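Local coordinates for Alpha/beta hydrolase fold-3 domain-containing protein (Enterococcus faecalis, PDB 2QRU) that is of unknown function but has an alpha/beta hydrolase fold and probably acts as a hydrolase, at residues T114-V128 and L202-F214. Numbering follows the deposited sequence.
Sequences TKQLQTLNLTPQFLV and LSDETLKTFPPCF
In Thr-114, chi1 of -64° sets OG1 beside the backbone N and CG2 anti to it, and in Phe-210 chi1 of -84° puts CG beside its own N, which sets the methyl squarely over the ring centre, 3.7 Å from Thr-114 CG2 to the centroid of Phe-210, a CH-pi contact. The contact joins two neighbouring parts of the alpha/beta hydrolase fold: the last turns of helix 105-119 lie against Thr-206 of helix 204-208 and the residues flanking that helix, while strands 127-130 and 213-218 run parallel as sheet neighbours. Thr-114 OG1 bonds back to Met-110 O. The opposite ring face lies against Leu-207 CA, and the amide oxygen of Gln-118 meets the ring edge, OE1 to Phe-210 CE1 3.4 Å. Lys-115 slides its CD past Leu-202 CD2. Deeper in, the Pro-211 ring sits between Leu-127 and the Pro-124 carbonyl oxygen, with Pro-211 CG 4.0 Å from Leu-127 CG. In the parallel pairing Leu-127 N donates to Pro-212 O (2.8 Å) and Leu-127 O accepts from Phe-214 N (2.9 Å). At the outer end, Gln-118 NE2 donates nearly in its amide plane to Thr-209 OG1 (2.9 Å), and that hydroxyl in turn donates a hydrogen bond to Thr-206 O, 2.7 Å from Thr-209 OG1.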
loop_
_atom_site.group_PDB
_atom_site.type_symbol
_atom_site.label_atom_id
_atom_site.label_comp_id
_atom_site.label_asym_id
_atom_site.label_seq_id
_atom_site.Cartn_x
_atom_site.Cartn_y
_atom_site.Cartn_z
ATOM N N THR A 114 4.934 1.473 -9.591
ATOM C CA THR A 114 4.987 0.671 -10.816
ATOM C C THR A 114 5.228 1.536 -12.056
ATOM O O THR A 114 6.099 1.251 -12.858
ATOM C CB THR A 114 3.725 -0.193 -10.968
ATOM O OG1 THR A 114 3.687 -1.117 -9.883
ATOM C CG2 THR A 114 3.801 -0.991 -12.288
ATOM N N LYS A 115 4.463 2.612 -12.177
ATOM C CA LYS A 115 4.651 3.536 -13.300
ATOM C C LYS A 115 6.104 4.037 -13.371
ATOM O O LYS A 115 6.748 4.060 -14.452
ATOM C CB LYS A 115 3.677 4.686 -13.153
ATOM C CG LYS A 115 3.830 5.744 -14.278
ATOM C CD LYS A 115 2.988 6.961 -13.925
ATOM C CE LYS A 115 3.168 8.065 -14.937
ATOM N NZ LYS A 115 2.860 7.601 -16.321
ATOM N N GLN A 116 6.630 4.440 -12.217
ATOM C CA GLN A 116 8.016 4.940 -12.165
ATOM C C GLN A 116 9.052 3.874 -12.483
ATOM O O GLN A 116 10.038 4.160 -13.187
ATOM C CB GLN A 116 8.309 5.587 -10.820
ATOM C CG GLN A 116 7.523 6.832 -10.625
ATOM C CD GLN A 116 7.639 7.770 -11.838
ATOM O OE1 GLN A 116 8.744 8.069 -12.312
ATOM N NE2 GLN A 116 6.491 8.230 -12.343
ATOM N N LEU A 117 8.839 2.668 -11.964
ATOM C CA LEU A 117 9.720 1.512 -12.232
ATOM C C LEU A 117 9.792 1.106 -13.713
ATOM O O LEU A 117 10.870 0.743 -14.209
ATOM C CB LEU A 117 9.376 0.313 -11.353
ATOM C CG LEU A 117 9.569 0.506 -9.846
ATOM C CD1 LEU A 117 9.284 -0.810 -9.112
ATOM C CD2 LEU A 117 10.981 1.019 -9.508
ATOM N N GLN A 118 8.667 1.202 -14.429
ATOM C CA GLN A 118 8.694 0.994 -15.884
ATOM C C GLN A 118 9.746 1.852 -16.565
ATOM O O GLN A 118 10.386 1.406 -17.520
ATOM C CB GLN A 118 7.316 1.261 -16.514
ATOM C CG GLN A 118 6.309 0.171 -16.218
ATOM C CD GLN A 118 4.886 0.524 -16.654
ATOM O OE1 GLN A 118 4.377 1.586 -16.335
ATOM N NE2 GLN A 118 4.237 -0.390 -17.334
ATOM N N THR A 119 9.953 3.077 -16.081
ATOM C CA THR A 119 10.900 3.992 -16.700
ATOM C C THR A 119 12.360 3.625 -16.415
ATOM O O THR A 119 13.277 4.031 -17.137
ATOM C CB THR A 119 10.685 5.471 -16.270
ATOM O OG1 THR A 119 11.220 5.677 -14.956
ATOM C CG2 THR A 119 9.209 5.851 -16.308
ATOM N N LEU A 120 12.558 2.867 -15.351
ATOM C CA LEU A 120 13.869 2.432 -14.913
ATOM C C LEU A 120 14.156 0.986 -15.332
ATOM O O LEU A 120 15.092 0.375 -14.824
ATOM C CB LEU A 120 13.948 2.550 -13.393
ATOM C CG LEU A 120 13.799 3.943 -12.778
ATOM C CD1 LEU A 120 13.561 3.797 -11.277
ATOM C CD2 LEU A 120 15.025 4.828 -13.074
ATOM N N ASN A 121 13.335 0.439 -16.234
ATOM C CA ASN A 121 13.439 -0.971 -16.658
ATOM C C ASN A 121 13.343 -2.001 -15.534
ATOM O O ASN A 121 14.100 -2.978 -15.511
ATOM C CB ASN A 121 14.735 -1.198 -17.451
ATOM C CG ASN A 121 14.642 -0.686 -18.854
ATOM O OD1 ASN A 121 13.766 -1.101 -19.620
ATOM N ND2 ASN A 121 15.545 0.219 -19.214
ATOM N N LEU A 122 12.404 -1.793 -14.610
ATOM C CA LEU A 122 12.266 -2.635 -13.423
ATOM C C LEU A 122 10.811 -3.076 -13.180
ATOM O O LEU A 122 10.287 -2.987 -12.054
ATOM C CB LEU A 122 12.777 -1.904 -12.193
ATOM C CG LEU A 122 14.301 -1.821 -12.097
ATOM C CD1 LEU A 122 14.682 -0.835 -11.008
ATOM C CD2 LEU A 122 14.844 -3.214 -11.785
ATOM N N THR A 123 10.190 -3.598 -14.215
ATOM C CA THR A 123 8.775 -3.944 -14.162
ATOM C C THR A 123 8.493 -5.107 -13.175
ATOM O O THR A 123 9.145 -6.149 -13.240
ATOM C CB THR A 123 8.271 -4.329 -15.553
ATOM O OG1 THR A 123 8.647 -3.311 -16.501
ATOM C CG2 THR A 123 6.767 -4.502 -15.530
ATOM N N PRO A 124 7.526 -4.921 -12.258
ATOM C CA PRO A 124 7.134 -6.036 -11.378
ATOM C C PRO A 124 6.586 -7.188 -12.215
ATOM O O PRO A 124 6.054 -6.948 -13.299
ATOM C CB PRO A 124 5.987 -5.446 -10.539
ATOM C CG PRO A 124 6.243 -3.910 -10.592
ATOM C CD PRO A 124 6.744 -3.697 -11.999
ATOM N N GLN A 125 6.706 -8.416 -11.703
ATOM C CA GLN A 125 6.133 -9.588 -12.352
ATOM C C GLN A 125 4.612 -9.584 -12.201
ATOM O O GLN A 125 3.895 -10.068 -13.087
ATOM C CB GLN A 125 6.723 -10.892 -11.759
ATOM C CG GLN A 125 6.280 -12.176 -12.500
ATOM C CD GLN A 125 6.608 -13.494 -11.748
ATOM O OE1 GLN A 125 6.610 -13.558 -10.503
ATOM N NE2 GLN A 125 6.847 -14.561 -12.516
ATOM N N PHE A 126 4.145 -9.094 -11.042
ATOM C CA PHE A 126 2.722 -9.057 -10.727
ATOM C C PHE A 126 2.463 -8.093 -9.587
ATOM O O PHE A 126 3.406 -7.652 -8.891
ATOM C CB PHE A 126 2.231 -10.453 -10.345
ATOM C CG PHE A 126 2.891 -10.995 -9.100
ATOM C CD1 PHE A 126 2.367 -10.712 -7.818
ATOM C CD2 PHE A 126 4.012 -11.813 -9.215
ATOM C CE1 PHE A 126 2.997 -11.221 -6.647
ATOM C CE2 PHE A 126 4.647 -12.316 -8.091
ATOM C CZ PHE A 126 4.142 -12.027 -6.792
ATOM N N LEU A 127 1.190 -7.807 -9.383
ATOM C CA LEU A 127 0.753 -6.822 -8.390
ATOM C C LEU A 127 -0.391 -7.399 -7.564
ATOM O O LEU A 127 -1.201 -8.164 -8.131
ATOM C CB LEU A 127 0.238 -5.576 -9.097
ATOM C CG LEU A 127 1.161 -4.881 -10.136
ATOM C CD1 LEU A 127 0.365 -3.778 -10.831
ATOM C CD2 LEU A 127 2.396 -4.336 -9.361
ATOM N N VAL A 128 -0.484 -7.072 -6.274
ATOM C CA VAL A 128 -1.624 -7.532 -5.475
ATOM C C VAL A 128 -2.156 -6.291 -4.762
ATOM O O VAL A 128 -1.440 -5.636 -4.002
ATOM C CB VAL A 128 -1.193 -8.635 -4.449
ATOM C CG1 VAL A 128 -2.388 -9.046 -3.566
ATOM C CG2 VAL A 128 -0.573 -9.857 -5.169
ATOM N N LEU A 202 -3.504 8.020 -12.082
ATOM C CA LEU A 202 -3.059 7.111 -13.135
ATOM C C LEU A 202 -4.164 6.973 -14.160
ATOM O O LEU A 202 -5.307 6.643 -13.809
ATOM C CB LEU A 202 -2.693 5.745 -12.549
ATOM C CG LEU A 202 -1.531 5.821 -11.548
ATOM C CD1 LEU A 202 -1.501 4.552 -10.709
ATOM C CD2 LEU A 202 -0.215 6.043 -12.282
ATOM N N SER A 203 -3.815 7.206 -15.427
ATOM C CA SER A 203 -4.767 7.050 -16.527
ATOM C C SER A 203 -5.021 5.590 -16.846
ATOM O O SER A 203 -4.210 4.719 -16.549
ATOM C CB SER A 203 -4.246 7.732 -17.808
ATOM O OG SER A 203 -3.061 7.055 -18.182
ATOM N N ASP A 204 -6.152 5.329 -17.487
ATOM C CA ASP A 204 -6.422 4.002 -18.015
ATOM C C ASP A 204 -5.312 3.556 -18.955
ATOM O O ASP A 204 -4.892 2.396 -18.906
ATOM C CB ASP A 204 -7.807 3.943 -18.689
ATOM C CG ASP A 204 -8.966 4.008 -17.686
ATOM O OD1 ASP A 204 -8.732 3.993 -16.459
ATOM O OD2 ASP A 204 -10.140 4.072 -18.131
ATOM N N GLU A 205 -4.871 4.477 -19.825
ATOM C CA GLU A 205 -3.745 4.245 -20.723
ATOM C C GLU A 205 -2.597 3.612 -19.946
ATOM O O GLU A 205 -2.117 2.526 -20.280
ATOM C CB GLU A 205 -3.284 5.569 -21.332
ATOM C CG GLU A 205 -2.189 5.414 -22.384
ATOM C CD GLU A 205 -1.953 6.677 -23.215
ATOM O OE1 GLU A 205 -1.891 6.564 -24.455
ATOM O OE2 GLU A 205 -1.819 7.777 -22.634
ATOM N N THR A 206 -2.170 4.312 -18.904
ATOM C CA THR A 206 -1.082 3.856 -18.038
ATOM C C THR A 206 -1.366 2.454 -17.453
ATOM O O THR A 206 -0.520 1.549 -17.517
ATOM C CB THR A 206 -0.765 4.914 -16.935
ATOM O OG1 THR A 206 -0.182 6.069 -17.568
ATOM C CG2 THR A 206 0.231 4.374 -15.866
ATOM N N LEU A 207 -2.557 2.267 -16.872
ATOM C CA LEU A 207 -2.903 0.991 -16.240
ATOM C C LEU A 207 -2.838 -0.143 -17.252
ATOM O O LEU A 207 -2.448 -1.248 -16.906
ATOM C CB LEU A 207 -4.286 1.073 -15.625
ATOM C CG LEU A 207 -4.417 1.996 -14.399
ATOM C CD1 LEU A 207 -5.885 2.097 -14.018
ATOM C CD2 LEU A 207 -3.616 1.482 -13.170
ATOM N N LYS A 208 -3.203 0.137 -18.505
ATOM C CA LYS A 208 -3.167 -0.881 -19.583
ATOM C C LYS A 208 -1.772 -1.442 -19.859
ATOM O O LYS A 208 -1.655 -2.514 -20.439
ATOM C CB LYS A 208 -3.807 -0.337 -20.870
ATOM C CG LYS A 208 -5.305 -0.251 -20.717
ATOM C CD LYS A 208 -5.966 0.327 -21.972
ATOM C CE LYS A 208 -7.461 0.433 -21.713
ATOM N NZ LYS A 208 -8.134 1.018 -22.895
ATOM N N THR A 209 -0.735 -0.702 -19.465
ATOM C CA THR A 209 0.658 -1.141 -19.599
ATOM C C THR A 209 1.194 -1.954 -18.393
ATOM O O THR A 209 2.344 -2.449 -18.448
ATOM C CB THR A 209 1.622 0.041 -19.803
ATOM O OG1 THR A 209 1.819 0.736 -18.567
ATOM C CG2 THR A 209 1.117 0.993 -20.890
ATOM N N PHE A 210 0.378 -2.097 -17.348
ATOM C CA PHE A 210 0.846 -2.696 -16.095
ATOM C C PHE A 210 0.855 -4.233 -16.158
ATOM O O PHE A 210 0.111 -4.839 -16.970
ATOM C CB PHE A 210 -0.035 -2.216 -14.901
ATOM C CG PHE A 210 0.383 -0.876 -14.325
ATOM C CD1 PHE A 210 1.213 -0.002 -15.041
ATOM C CD2 PHE A 210 -0.098 -0.476 -13.071
ATOM C CE1 PHE A 210 1.569 1.261 -14.488
ATOM C CE2 PHE A 210 0.247 0.768 -12.525
ATOM C CZ PHE A 210 1.079 1.632 -13.227
ATOM N N PRO A 211 1.663 -4.868 -15.290
ATOM C CA PRO A 211 1.679 -6.327 -15.191
ATOM C C PRO A 211 0.425 -6.869 -14.442
ATOM O O PRO A 211 -0.262 -6.096 -13.767
ATOM C CB PRO A 211 2.926 -6.617 -14.340
ATOM C CG PRO A 211 3.155 -5.423 -13.522
ATOM C CD PRO A 211 2.588 -4.236 -14.318
ATOM N N PRO A 212 0.179 -8.200 -14.504
ATOM C CA PRO A 212 -1.060 -8.759 -13.933
ATOM C C PRO A 212 -1.260 -8.452 -12.483
ATOM O O PRO A 212 -0.311 -8.502 -11.665
ATOM C CB PRO A 212 -0.914 -10.269 -14.130
ATOM C CG PRO A 212 -0.056 -10.321 -15.421
ATOM C CD PRO A 212 0.971 -9.252 -15.133
ATOM N N CYS A 213 -2.507 -8.150 -12.156
ATOM C CA CYS A 213 -2.840 -7.738 -10.820
ATOM C C CYS A 213 -3.995 -8.583 -10.242
ATOM O O CYS A 213 -4.986 -8.908 -10.984
ATOM C CB CYS A 213 -3.212 -6.245 -10.869
ATOM S SG CYS A 213 -3.729 -5.630 -9.222
ATOM N N PHE A 214 -3.853 -8.979 -8.978
ATOM C CA PHE A 214 -4.967 -9.546 -8.193
ATOM C C PHE A 214 -5.501 -8.439 -7.311
ATOM O O PHE A 214 -4.764 -7.863 -6.482
ATOM C CB PHE A 214 -4.497 -10.700 -7.322
ATOM C CG PHE A 214 -5.603 -11.342 -6.530
ATOM C CD1 PHE A 214 -6.055 -10.769 -5.316
ATOM C CD2 PHE A 214 -6.204 -12.518 -7.019
ATOM C CE1 PHE A 214 -7.083 -11.399 -4.582
ATOM C CE2 PHE A 214 -7.254 -13.146 -6.313
ATOM C CZ PHE A 214 -7.691 -12.601 -5.092
#